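Local coordinates for protein UTR4 (Saccharomyces cerevisiae, PDB 2G80), which probably catalyses the magnesium-dependent enolization and subsequent dephosphorylation of 2,3-diketo-5-methylthiopentyl-1-phosphate, yielding an acireductone in the methionine salvage pathway, at residues T33-D37 with F133-K137; L52-F56 with L108-W113; K138-I142 with D199-K203. All coordinates share one frame. Residue numbers count along the deposited sequence, not the author numbering.

Contact 1: residues T33-D37 with F133-K137; sequences TYLLD and FIKRK. With MG (magnesium ion), chain E.
Layered alpha/beta proteins rely on the apolar residues of a central strand to seat the helix that covers it, and Tyr34, Phe133 and Leu36 do so here. The backbone of Thr33-Leu36 is extended, with phi near -120° to -140°, while Phe133-Arg136 forms the last turn of helix 128-136 and Lys137 leaves helical geometry. The closest CA pair is Tyr34 and Lys137, 7.9 Å apart. Tyr34 (chi1 -64°, chi2 91°) presents a ring face to the edge of Phe133 (chi1 178°, chi2 -90°) in a T-shaped stack: centroids lie 5.1 Å apart, planes meet at 81°, and Tyr34 CD2 is 3.5 Å from Phe133 CZ. Leu36, in its m,t rotamer, follows on the same side of the strand, setting CD2 3.9 Å from Phe133 CE1 and CD1 4.0 Å from Ile134 CG1. Strand 33-36 lies inside the parallel sheet of the HAD (haloacid dehalogenase-like) core, between strands 140-143 and 207-211; Thr33 and Leu35 point to the other face, toward helix 190-200. At the polar end, Lys137 NZ makes a weak 3.5 Å hydrogen bond to Tyr34 OH, but its salt bridges run to Asp29 and the C-terminal carboxylate of Leu253; Tyr34 OH also bonds to Asp29. One residue on from Leu36, Asp37 OD2 binds the magnesium ion at 2.2 Å. Asp212, the carbonyl of Glu39 and three waters complete six ligands; water 1 also lies 2.8 Å from Asp37 OD1, one of the acceptors within its reach and the partner of Lys187 in a salt bridge.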
ATOM      1  N   THR A  33      -7.140  19.027  -1.887  1.00 42.72           N
ATOM      2  CA  THR A  33      -6.602  17.705  -2.148  1.00 39.52           C
ATOM      3  C   THR A  33      -5.945  17.064  -0.935  1.00 36.48           C
ATOM      4  O   THR A  33      -5.373  17.744  -0.092  1.00 37.02           O
ATOM      5  CB  THR A  33      -5.584  17.831  -3.282  1.00 39.85           C
ATOM      6  OG1 THR A  33      -6.209  18.497  -4.380  1.00 41.01           O
ATOM      7  CG2 THR A  33      -5.051  16.471  -3.758  1.00 39.19           C
ATOM      8  N   TYR A  34      -6.063  15.742  -0.883  1.00 33.71           N
ATOM      9  CA  TYR A  34      -5.518  14.898   0.141  1.00 34.56           C
ATOM     10  C   TYR A  34      -4.673  13.785  -0.476  1.00 34.77           C
ATOM     11  O   TYR A  34      -5.087  13.139  -1.451  1.00 35.92           O
ATOM     12  CB  TYR A  34      -6.644  14.289   0.972  1.00 32.86           C
ATOM     13  CG  TYR A  34      -7.431  15.345   1.727  1.00 31.05           C
ATOM     14  CD1 TYR A  34      -8.560  15.946   1.150  1.00 28.30           C
ATOM     15  CD2 TYR A  34      -7.002  15.795   2.996  1.00 30.28           C
ATOM     16  CE1 TYR A  34      -9.278  16.970   1.828  1.00 35.28           C
ATOM     17  CE2 TYR A  34      -7.720  16.788   3.698  1.00 30.90           C
ATOM     18  CZ  TYR A  34      -8.857  17.363   3.118  1.00 32.50           C
ATOM     19  OH  TYR A  34      -9.552  18.314   3.817  1.00 33.19           O
ATOM     20  N   LEU A  35      -3.494  13.597   0.109  1.00 31.65           N
ATOM     21  CA  LEU A  35      -2.533  12.597  -0.280  1.00 32.17           C
ATOM     22  C   LEU A  35      -2.401  11.678   0.928  1.00 30.72           C
ATOM     23  O   LEU A  35      -2.121  12.126   2.051  1.00 31.20           O
ATOM     24  CB  LEU A  35      -1.194  13.252  -0.616  1.00 31.12           C
ATOM     25  CG  LEU A  35      -0.084  12.338  -1.124  1.00 31.09           C
ATOM     26  CD1 LEU A  35      -0.477  11.740  -2.500  1.00 35.29           C
ATOM     27  CD2 LEU A  35       1.224  13.121  -1.228  1.00 33.05           C
ATOM     28  N   LEU A  36      -2.585  10.391   0.709  1.00 29.34           N
ATOM     29  CA  LEU A  36      -2.581   9.437   1.825  1.00 29.95           C
ATOM     30  C   LEU A  36      -1.552   8.353   1.674  1.00 31.06           C
ATOM     31  O   LEU A  36      -1.448   7.733   0.623  1.00 34.48           O
ATOM     32  CB  LEU A  36      -3.947   8.768   1.953  1.00 29.94           C
ATOM     33  CG  LEU A  36      -5.183   9.661   2.098  1.00 34.67           C
ATOM     34  CD1 LEU A  36      -6.439   8.763   2.148  1.00 41.38           C
ATOM     35  CD2 LEU A  36      -5.107  10.499   3.322  1.00 39.04           C
ATOM     36  N   ASP A  37      -0.782   8.154   2.738  1.00 34.12           N
ATOM     37  CA  ASP A  37       0.044   6.974   2.907  1.00 34.55           C
ATOM     38  C   ASP A  37      -0.940   5.800   3.188  1.00 34.34           C
ATOM     39  O   ASP A  37      -2.092   6.054   3.613  1.00 31.68           O
ATOM     40  CB  ASP A  37       0.970   7.166   4.100  1.00 34.44           C
ATOM     41  CG  ASP A  37       1.777   5.920   4.426  1.00 41.47           C
ATOM     42  OD1 ASP A  37       2.282   5.262   3.475  1.00 38.15           O
ATOM     43  OD2 ASP A  37       1.875   5.606   5.626  1.00 39.55           O
ATOM     44  N   PHE A 133     -13.747   8.875   5.013  1.00 34.65           N
ATOM     45  CA  PHE A 133     -12.918   9.990   4.551  1.00 35.19           C
ATOM     46  C   PHE A 133     -12.728   9.946   3.029  1.00 36.02           C
ATOM     47  O   PHE A 133     -12.959  10.933   2.354  1.00 36.77           O
ATOM     48  CB  PHE A 133     -11.573   9.933   5.273  1.00 36.77           C
ATOM     49  CG  PHE A 133     -10.596  10.998   4.859  1.00 38.39           C
ATOM     50  CD1 PHE A 133      -9.701  10.766   3.804  1.00 40.28           C
ATOM     51  CD2 PHE A 133     -10.543  12.223   5.541  1.00 40.19           C
ATOM     52  CE1 PHE A 133      -8.770  11.731   3.437  1.00 42.34           C
ATOM     53  CE2 PHE A 133      -9.625  13.198   5.171  1.00 43.25           C
ATOM     54  CZ  PHE A 133      -8.726  12.951   4.135  1.00 37.36           C
ATOM     55  N   ILE A 134     -12.289   8.795   2.530  1.00 35.69           N
ATOM     56  CA  ILE A 134     -12.078   8.539   1.094  1.00 36.74           C
ATOM     57  C   ILE A 134     -13.373   8.706   0.290  1.00 38.28           C
ATOM     58  O   ILE A 134     -13.336   9.237  -0.802  1.00 38.75           O
ATOM     59  CB  ILE A 134     -11.449   7.127   0.873  1.00 35.07           C
ATOM     60  CG1 ILE A 134      -9.980   7.133   1.353  1.00 40.40           C
ATOM     61  CG2 ILE A 134     -11.464   6.689  -0.601  1.00 40.36           C
ATOM     62  CD1 ILE A 134      -9.351   5.720   1.476  1.00 40.08           C
ATOM     63  N   LYS A 135     -14.497   8.217   0.825  1.00 39.32           N
ATOM     64  CA  LYS A 135     -15.798   8.371   0.169  1.00 38.40           C
ATOM     65  C   LYS A 135     -16.331   9.798   0.140  1.00 34.02           C
ATOM     66  O   LYS A 135     -17.141  10.085  -0.726  1.00 33.17           O
ATOM     67  CB  LYS A 135     -16.867   7.467   0.797  1.00 38.05           C
ATOM     68  CG  LYS A 135     -16.707   5.984   0.504  1.00 43.04           C
ATOM     69  CD  LYS A 135     -17.953   5.212   0.982  1.00 46.01           C
ATOM     70  CE  LYS A 135     -17.891   3.773   0.513  1.00 54.55           C
ATOM     71  NZ  LYS A 135     -19.141   3.008   0.795  1.00 58.01           N
ATOM     72  N   ARG A 136     -15.936  10.658   1.091  1.00 33.52           N
ATOM     73  CA  ARG A 136     -16.473  12.031   1.161  1.00 36.42           C
ATOM     74  C   ARG A 136     -15.625  13.151   0.579  1.00 36.82           C
ATOM     75  O   ARG A 136     -16.187  14.146   0.120  1.00 39.15           O
ATOM     76  CB  ARG A 136     -16.887  12.407   2.587  1.00 38.00           C
ATOM     77  CG  ARG A 136     -15.828  12.759   3.570  1.00 38.23           C
ATOM     78  CD  ARG A 136     -16.468  13.324   4.807  1.00 39.60           C
ATOM     79  NE  ARG A 136     -15.427  13.560   5.804  1.00 41.66           N
ATOM     80  CZ  ARG A 136     -14.943  12.650   6.633  1.00 37.58           C
ATOM     81  NH1 ARG A 136     -15.415  11.406   6.650  1.00 49.70           N
ATOM     82  NH2 ARG A 136     -13.974  12.987   7.468  1.00 47.56           N
ATOM     83  N   LYS A 137     -14.293  12.998   0.591  1.00 35.52           N
ATOM     84  CA  LYS A 137     -13.410  14.030   0.087  1.00 35.01           C
ATOM     85  C   LYS A 137     -13.403  14.007  -1.446  1.00 37.07           C
ATOM     86  O   LYS A 137     -13.412  12.951  -2.051  1.00 38.13           O
ATOM     87  CB  LYS A 137     -12.004  13.894   0.669  1.00 34.09           C
ATOM     88  CG  LYS A 137     -11.917  14.103   2.182  1.00 32.38           C
ATOM     89  CD  LYS A 137     -12.443  15.456   2.622  1.00 37.87           C
ATOM     90  CE  LYS A 137     -12.226  15.686   4.071  1.00 40.31           C
ATOM     91  NZ  LYS A 137     -12.743  17.036   4.388  1.00 34.97           N
TER
HETATM   92 MG    MG E 500       3.166   4.219   6.665  1.00 32.36          MG
HETATM   93  O   HOH W   1       3.501   3.261   4.954  1.00 29.88           O
HETATM   94  O   HOH W   2       4.654   5.515   6.024  1.00 38.89           O
HETATM   95  O   HOH W   3       4.318   3.062   7.760  1.00 32.34           O

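Contact 2: residues L52-F56 with L108-W113; sequences LFPYF and LQGYVW
Two helical segments crossing almost at right angles can interlock by exchanging large side chains. The axes of 52-56 and 108-113 approach to 10.3 Å at a crossing angle of 86°, and the nearest CA atoms, 6.5 Å apart, are those of Phe56 and Val112. The helix carrying 52-56 is kinked at Pro54, whose nitrogen makes no bond to the preceding turn. Leu108 begins the second segment, its CD2 3.8 Å from Phe56 CZ. One residue on, Gln109 (chi1 -74°, chi2 176°) lays CG over the Phe56 ring in a CH-pi contact, 3.7 Å from the centroid. Helices 46-65 and 103-118 both belong to the helical insertion that follows strand 33-36 and precedes helix 128-136, the position of a C1-type cap in HAD phosphatases. Val112 supports the Phe56 edge, CB to CD1 3.9 Å, and its CG1 is 3.7 Å from Tyr55 CE2; water 4 links Tyr55 OH (2.7 Å) with Val112 O (2.6 Å). Phe56, chi1 172°, is thus a knob among Leu108, Gln109, Val112 and Trp113. Trp113 (chi1 -66°, chi2 -29°) returns the knob, entering the hole of Leu52, Phe53, Tyr55 and Phe56. Its NE1 donates to Leu52 O (3.1 Å, 154°), a carbonyl that also accepts Phe56 N at 3.0 Å, while Leu52 CD2 makes a CH-pi contact 3.8 Å from the centroid of the Trp113 five-membered ring.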
ATOM      1  N   LEU A  52      -0.662 -10.846   4.577  1.00 40.38           N
ATOM      2  CA  LEU A  52      -0.218 -10.942   3.153  1.00 42.77           C
ATOM      3  C   LEU A  52       0.986 -11.837   2.897  1.00 43.61           C
ATOM      4  O   LEU A  52       0.931 -12.737   2.068  1.00 45.37           O
ATOM      5  CB  LEU A  52       0.045  -9.568   2.536  1.00 43.46           C
ATOM      6  CG  LEU A  52      -1.140  -8.666   2.227  1.00 40.05           C
ATOM      7  CD1 LEU A  52      -0.640  -7.374   1.625  1.00 34.86           C
ATOM      8  CD2 LEU A  52      -2.119  -9.332   1.304  1.00 38.82           C
ATOM      9  N   PHE A  53       2.058 -11.601   3.628  1.00 45.00           N
ATOM     10  CA  PHE A  53       3.284 -12.399   3.476  1.00 44.62           C
ATOM     11  C   PHE A  53       3.061 -13.891   3.756  1.00 44.57           C
ATOM     12  O   PHE A  53       3.423 -14.721   2.884  1.00 45.90           O
ATOM     13  CB  PHE A  53       4.446 -11.751   4.261  1.00 48.33           C
ATOM     14  CG  PHE A  53       5.099 -10.558   3.576  1.00 46.42           C
ATOM     15  CD1 PHE A  53       4.540  -9.899   2.460  1.00 52.55           C
ATOM     16  CD2 PHE A  53       6.281 -10.047   4.116  1.00 55.15           C
ATOM     17  CE1 PHE A  53       5.193  -8.796   1.859  1.00 53.38           C
ATOM     18  CE2 PHE A  53       6.928  -8.943   3.539  1.00 58.05           C
ATOM     19  CZ  PHE A  53       6.368  -8.311   2.402  1.00 55.95           C
ATOM     20  N   PRO A  54       2.452 -14.250   4.923  1.00 43.72           N
ATOM     21  CA  PRO A  54       2.106 -15.673   5.213  1.00 42.42           C
ATOM     22  C   PRO A  54       1.173 -16.314   4.202  1.00 39.21           C
ATOM     23  O   PRO A  54       1.361 -17.466   3.845  1.00 38.14           O
ATOM     24  CB  PRO A  54       1.443 -15.600   6.595  1.00 44.21           C
ATOM     25  CG  PRO A  54       2.018 -14.392   7.192  1.00 43.77           C
ATOM     26  CD  PRO A  54       2.137 -13.405   6.092  1.00 44.88           C
ATOM     27  N   TYR A  55       0.173 -15.565   3.741  1.00 38.89           N
ATOM     28  CA  TYR A  55      -0.729 -16.036   2.695  1.00 35.17           C
ATOM     29  C   TYR A  55       0.092 -16.440   1.442  1.00 34.19           C
ATOM     30  O   TYR A  55      -0.095 -17.537   0.872  1.00 35.01           O
ATOM     31  CB  TYR A  55      -1.841 -14.980   2.357  1.00 32.12           C
ATOM     32  CG  TYR A  55      -2.745 -15.470   1.284  1.00 34.40           C
ATOM     33  CD1 TYR A  55      -3.857 -16.264   1.589  1.00 32.04           C
ATOM     34  CD2 TYR A  55      -2.421 -15.270  -0.079  1.00 33.22           C
ATOM     35  CE1 TYR A  55      -4.689 -16.799   0.540  1.00 32.03           C
ATOM     36  CE2 TYR A  55      -3.224 -15.802  -1.108  1.00 29.88           C
ATOM     37  CZ  TYR A  55      -4.357 -16.557  -0.797  1.00 32.84           C
ATOM     38  OH  TYR A  55      -5.151 -17.092  -1.818  1.00 35.40           O
ATOM     39  N   PHE A  56       0.967 -15.540   1.017  1.00 34.68           N
ATOM     40  CA  PHE A  56       1.835 -15.771  -0.142  1.00 35.90           C
ATOM     41  C   PHE A  56       2.830 -16.934   0.054  1.00 38.04           C
ATOM     42  O   PHE A  56       2.936 -17.807  -0.832  1.00 38.00           O
ATOM     43  CB  PHE A  56       2.561 -14.471  -0.527  1.00 35.40           C
ATOM     44  CG  PHE A  56       3.609 -14.654  -1.564  1.00 37.70           C
ATOM     45  CD1 PHE A  56       3.246 -14.792  -2.898  1.00 35.36           C
ATOM     46  CD2 PHE A  56       4.970 -14.716  -1.214  1.00 36.19           C
ATOM     47  CE1 PHE A  56       4.208 -14.968  -3.873  1.00 41.54           C
ATOM     48  CE2 PHE A  56       5.946 -14.900  -2.186  1.00 38.45           C
ATOM     49  CZ  PHE A  56       5.558 -15.029  -3.531  1.00 36.30           C
ATOM     50  N   LEU A 108       4.909 -11.937  -8.786  1.00 32.32           N
ATOM     51  CA  LEU A 108       4.424 -13.230  -8.300  1.00 33.40           C
ATOM     52  C   LEU A 108       3.433 -13.038  -7.141  1.00 33.29           C
ATOM     53  O   LEU A 108       2.395 -13.712  -7.117  1.00 31.09           O
ATOM     54  CB  LEU A 108       5.569 -14.138  -7.895  1.00 32.78           C
ATOM     55  CG  LEU A 108       5.208 -15.576  -7.549  1.00 33.25           C
ATOM     56  CD1 LEU A 108       4.568 -16.283  -8.755  1.00 39.42           C
ATOM     57  CD2 LEU A 108       6.456 -16.280  -7.050  1.00 32.44           C
ATOM     58  N   GLN A 109       3.784 -12.126  -6.225  1.00 31.73           N
ATOM     59  CA  GLN A 109       2.914 -11.685  -5.127  1.00 35.14           C
ATOM     60  C   GLN A 109       1.582 -11.119  -5.604  1.00 36.15           C
ATOM     61  O   GLN A 109       0.557 -11.443  -5.041  1.00 35.52           O
ATOM     62  CB  GLN A 109       3.620 -10.638  -4.267  1.00 34.86           C
ATOM     63  CG  GLN A 109       4.670 -11.280  -3.406  1.00 36.88           C
ATOM     64  CD  GLN A 109       5.487 -10.325  -2.581  1.00 40.53           C
ATOM     65  OE1 GLN A 109       5.661  -9.154  -2.924  1.00 38.90           O
ATOM     66  NE2 GLN A 109       6.040 -10.852  -1.486  1.00 38.25           N
ATOM     67  N   GLY A 110       1.628 -10.277  -6.638  1.00 38.72           N
ATOM     68  CA  GLY A 110       0.459  -9.698  -7.258  1.00 37.99           C
ATOM     69  C   GLY A 110      -0.485 -10.768  -7.763  1.00 41.17           C
ATOM     70  O   GLY A 110      -1.681 -10.711  -7.488  1.00 41.18           O
ATOM     71  N   TYR A 111       0.069 -11.740  -8.494  1.00 38.77           N
ATOM     72  CA  TYR A 111      -0.690 -12.847  -9.045  1.00 38.00           C
ATOM     73  C   TYR A 111      -1.397 -13.669  -7.936  1.00 36.43           C
ATOM     74  O   TYR A 111      -2.583 -13.964  -8.031  1.00 35.63           O
ATOM     75  CB  TYR A 111       0.257 -13.750  -9.859  1.00 39.71           C
ATOM     76  CG  TYR A 111      -0.391 -14.967 -10.440  1.00 38.82           C
ATOM     77  CD1 TYR A 111      -0.992 -14.923 -11.719  1.00 39.78           C
ATOM     78  CD2 TYR A 111      -0.420 -16.161  -9.729  1.00 37.62           C
ATOM     79  CE1 TYR A 111      -1.611 -16.041 -12.255  1.00 41.14           C
ATOM     80  CE2 TYR A 111      -1.050 -17.305 -10.263  1.00 44.51           C
ATOM     81  CZ  TYR A 111      -1.639 -17.232 -11.527  1.00 37.93           C
ATOM     82  OH  TYR A 111      -2.233 -18.345 -12.068  1.00 42.35           O
ATOM     83  N   VAL A 112      -0.642 -14.041  -6.911  1.00 33.25           N
ATOM     84  CA  VAL A 112      -1.169 -14.847  -5.781  1.00 35.85           C
ATOM     85  C   VAL A 112      -2.219 -14.051  -4.955  1.00 33.70           C
ATOM     86  O   VAL A 112      -3.287 -14.588  -4.609  1.00 34.80           O
ATOM     87  CB  VAL A 112      -0.000 -15.377  -4.889  1.00 34.69           C
ATOM     88  CG1 VAL A 112      -0.499 -16.089  -3.636  1.00 42.60           C
ATOM     89  CG2 VAL A 112       0.892 -16.331  -5.693  1.00 40.53           C
ATOM     90  N   TRP A 113      -1.901 -12.796  -4.658  1.00 32.35           N
ATOM     91  CA  TRP A 113      -2.791 -11.914  -3.907  1.00 34.12           C
ATOM     92  C   TRP A 113      -4.052 -11.622  -4.680  1.00 34.75           C
ATOM     93  O   TRP A 113      -5.128 -11.677  -4.090  1.00 35.75           O
ATOM     94  CB  TRP A 113      -2.114 -10.616  -3.442  1.00 34.17           C
ATOM     95  CG  TRP A 113      -1.028 -10.799  -2.449  1.00 36.57           C
ATOM     96  CD1 TRP A 113      -0.919 -11.806  -1.523  1.00 38.10           C
ATOM     97  CD2 TRP A 113       0.080  -9.912  -2.199  1.00 33.49           C
ATOM     98  NE1 TRP A 113       0.181 -11.619  -0.746  1.00 33.95           N
ATOM     99  CE2 TRP A 113       0.814 -10.459  -1.123  1.00 30.56           C
ATOM    100  CE3 TRP A 113       0.491  -8.697  -2.746  1.00 36.55           C
ATOM    101  CZ2 TRP A 113       1.980  -9.855  -0.613  1.00 38.88           C
ATOM    102  CZ3 TRP A 113       1.650  -8.075  -2.230  1.00 38.90           C
ATOM    103  CH2 TRP A 113       2.380  -8.665  -1.174  1.00 38.22           C
TER
HETATM  104  O   HOH W   4      -3.896 -17.055  -4.238  1.00 39.69           O

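Contact 3: residues K138-I142 with D199-K203; sequences KRVFI and DIGAK
Phe141 lies with one ring face covered by Ile200, whose CG1 stands 3.8 Å from the ring centroid and just 6° off the normal, a well-centred CH-pi contact; Ile200 CD1 is also 3.8 Å from Phe141 CD2. Both rotamers serve this overlap: Phe141 has chi1 -64° and chi2 -95°, and Ile200 (chi1 -81°, chi2 -179°) extends toward the sheet although its CA-to-CB bond points sideways. Their CA atoms, 8.3 Å apart, are the nearest pair across the segments. The backbone of Val140-Ile142 is a beta strand, whereas Asp199-Ile200 closes helix 190-200 and Gly201, with phi 68° and psi 66°, turns the chain out of the helix, a positive phi that glycine readily adopts. Here the general principle is that a helix crossing a parallel sheet is held by apolar residues beneath it. Helix 190-200 belongs to the crossover from strand 177-179 to strand 207-211, and it rides over the two strands between them, 140-143 and 33-36, in the Rossmann-like core of the HAD fold; Ile200 accordingly touches Thr33 as well. Nearer the margin, Arg139 adds polar contacts. Its guanidinium reaches the last turn of the helix, where NH2 donates to Ile200 O (3.3 Å, 154°) and NH1 makes a weak bond to the same oxygen (3.4 Å, 148°). The aliphatic neighbours crowd in beside it, with Ile200 CG2 3.2 Å and Ala202 CB 3.8 Å from Arg139 NH2, an atom that also hydrogen-bonds Thr33 OG1.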
ATOM      1  N   LYS A 138     -13.343  15.184  -2.054  1.00 35.41           N
ATOM      2  CA  LYS A 138     -13.398  15.290  -3.505  1.00 36.78           C
ATOM      3  C   LYS A 138     -12.171  14.871  -4.279  1.00 36.71           C
ATOM      4  O   LYS A 138     -12.305  14.337  -5.369  1.00 35.77           O
ATOM      5  CB  LYS A 138     -13.903  16.680  -3.891  1.00 38.62           C
ATOM      6  CG  LYS A 138     -15.416  16.658  -3.657  1.00 41.74           C
ATOM      7  CD  LYS A 138     -16.035  17.930  -3.602  1.00 43.67           C
ATOM      8  CE  LYS A 138     -17.451  17.763  -3.139  1.00 43.12           C
ATOM      9  NZ  LYS A 138     -18.291  16.804  -3.879  1.00 38.91           N
ATOM     10  N   ARG A 139     -10.986  15.091  -3.727  1.00 36.20           N
ATOM     11  CA  ARG A 139      -9.755  14.717  -4.410  1.00 37.22           C
ATOM     12  C   ARG A 139      -8.834  13.970  -3.460  1.00 34.81           C
ATOM     13  O   ARG A 139      -8.300  14.542  -2.517  1.00 33.34           O
ATOM     14  CB  ARG A 139      -9.099  15.914  -5.091  1.00 35.71           C
ATOM     15  CG  ARG A 139      -9.984  16.562  -6.176  1.00 38.61           C
ATOM     16  CD  ARG A 139      -9.224  16.762  -7.483  1.00 53.91           C
ATOM     17  NE  ARG A 139      -7.968  17.463  -7.238  1.00 60.78           N
ATOM     18  CZ  ARG A 139      -6.873  17.422  -7.994  1.00 54.46           C
ATOM     19  NH1 ARG A 139      -6.792  16.687  -9.114  1.00 56.07           N
ATOM     20  NH2 ARG A 139      -5.819  18.126  -7.591  1.00 55.64           N
ATOM     21  N   VAL A 140      -8.710  12.671  -3.708  1.00 36.01           N
ATOM     22  CA  VAL A 140      -7.922  11.754  -2.883  1.00 35.61           C
ATOM     23  C   VAL A 140      -6.971  10.941  -3.758  1.00 33.62           C
ATOM     24  O   VAL A 140      -7.426  10.211  -4.619  1.00 35.48           O
ATOM     25  CB  VAL A 140      -8.826  10.773  -2.109  1.00 37.89           C
ATOM     26  CG1 VAL A 140      -7.979   9.695  -1.338  1.00 37.06           C
ATOM     27  CG2 VAL A 140      -9.749  11.551  -1.156  1.00 41.50           C
ATOM     28  N   PHE A 141      -5.677  11.051  -3.453  1.00 32.12           N
ATOM     29  CA  PHE A 141      -4.591  10.335  -4.085  1.00 32.52           C
ATOM     30  C   PHE A 141      -3.831   9.506  -3.048  1.00 30.98           C
ATOM     31  O   PHE A 141      -3.683   9.911  -1.893  1.00 30.33           O
ATOM     32  CB  PHE A 141      -3.635  11.317  -4.781  1.00 32.61           C
ATOM     33  CG  PHE A 141      -4.272  12.059  -5.913  1.00 30.75           C
ATOM     34  CD1 PHE A 141      -4.148  11.600  -7.204  1.00 33.82           C
ATOM     35  CD2 PHE A 141      -5.055  13.187  -5.673  1.00 38.55           C
ATOM     36  CE1 PHE A 141      -4.738  12.260  -8.255  1.00 39.59           C
ATOM     37  CE2 PHE A 141      -5.665  13.873  -6.724  1.00 37.21           C
ATOM     38  CZ  PHE A 141      -5.510  13.419  -8.012  1.00 39.66           C
ATOM     39  N   ILE A 142      -3.362   8.342  -3.475  1.00 32.60           N
ATOM     40  CA  ILE A 142      -2.601   7.421  -2.623  1.00 32.84           C
ATOM     41  C   ILE A 142      -1.126   7.469  -3.049  1.00 33.82           C
ATOM     42  O   ILE A 142      -0.844   7.615  -4.241  1.00 31.18           O
ATOM     43  CB  ILE A 142      -3.161   5.972  -2.734  1.00 33.27           C
ATOM     44  CG1 ILE A 142      -4.687   5.928  -2.494  1.00 36.89           C
ATOM     45  CG2 ILE A 142      -2.473   5.026  -1.744  1.00 34.33           C
ATOM     46  CD1 ILE A 142      -5.167   6.350  -1.113  1.00 27.73           C
ATOM     47  N   ASP A 199       1.778  16.100 -11.217  1.00 39.59           N
ATOM     48  CA  ASP A 199       0.742  15.147 -11.690  1.00 41.78           C
ATOM     49  C   ASP A 199      -0.642  15.420 -11.090  1.00 42.03           C
ATOM     50  O   ASP A 199      -1.636  15.175 -11.744  1.00 41.61           O
ATOM     51  CB  ASP A 199       1.162  13.683 -11.433  1.00 40.72           C
ATOM     52  CG  ASP A 199       2.448  13.287 -12.200  1.00 48.02           C
ATOM     53  OD1 ASP A 199       2.695  13.840 -13.294  1.00 40.74           O
ATOM     54  OD2 ASP A 199       3.193  12.395 -11.724  1.00 52.35           O
ATOM     55  N   ILE A 200      -0.691  15.895  -9.851  1.00 42.55           N
ATOM     56  CA  ILE A 200      -1.948  16.291  -9.186  1.00 45.47           C
ATOM     57  C   ILE A 200      -2.509  17.597  -9.823  1.00 46.38           C
ATOM     58  O   ILE A 200      -3.707  17.698 -10.060  1.00 46.59           O
ATOM     59  CB  ILE A 200      -1.749  16.386  -7.611  1.00 44.62           C
ATOM     60  CG1 ILE A 200      -1.827  14.982  -6.998  1.00 45.04           C
ATOM     61  CG2 ILE A 200      -2.781  17.249  -6.908  1.00 52.26           C
ATOM     62  CD1 ILE A 200      -1.657  14.974  -5.456  1.00 49.21           C
ATOM     63  N   GLY A 201      -1.645  18.567 -10.120  1.00 47.43           N
ATOM     64  CA  GLY A 201      -2.083  19.861 -10.619  1.00 48.69           C
ATOM     65  C   GLY A 201      -2.818  20.528  -9.468  1.00 49.55           C
ATOM     66  O   GLY A 201      -4.059  20.642  -9.474  1.00 53.68           O
ATOM     67  N   ALA A 202      -2.066  20.828  -8.421  1.00 47.17           N
ATOM     68  CA  ALA A 202      -2.604  21.523  -7.249  1.00 46.22           C
ATOM     69  C   ALA A 202      -1.495  22.329  -6.620  1.00 45.54           C
ATOM     70  O   ALA A 202      -0.330  21.925  -6.673  1.00 47.36           O
ATOM     71  CB  ALA A 202      -3.190  20.546  -6.248  1.00 45.01           C
ATOM     72  N   LYS A 203      -1.848  23.486  -6.066  1.00 45.74           N
ATOM     73  CA  LYS A 203      -0.890  24.332  -5.353  1.00 45.19           C
ATOM     74  C   LYS A 203      -0.550  23.550  -4.094  1.00 41.23           C
ATOM     75  O   LYS A 203      -1.455  22.991  -3.487  1.00 38.03           O
ATOM     76  CB  LYS A 203      -1.504  25.686  -4.947  1.00 45.17           C
ATOM     77  CG  LYS A 203      -1.871  26.597  -6.104  1.00 48.68           C
TER

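Contacts 1 and 3 share one sheet: strands 33-36 and 140-143 are neighbours, joined by backbone hydrogen bonds such as Leu36 N to Phe141 O (2.9 Å), and the two contacts place helices on opposite faces. Contact 1 is buried and runs up to the metal site, whereas contact 3 is partly buried, with an arginine at its margin. Contact 2 stands apart, its centre about 27 Å from that of contact 1 and about 30 Å from that of contact 3, in the cap, across the chain's centre from the other two. Also buried, it joins helix to helix by reciprocal aromatic knobs, while the other two join helix to strand.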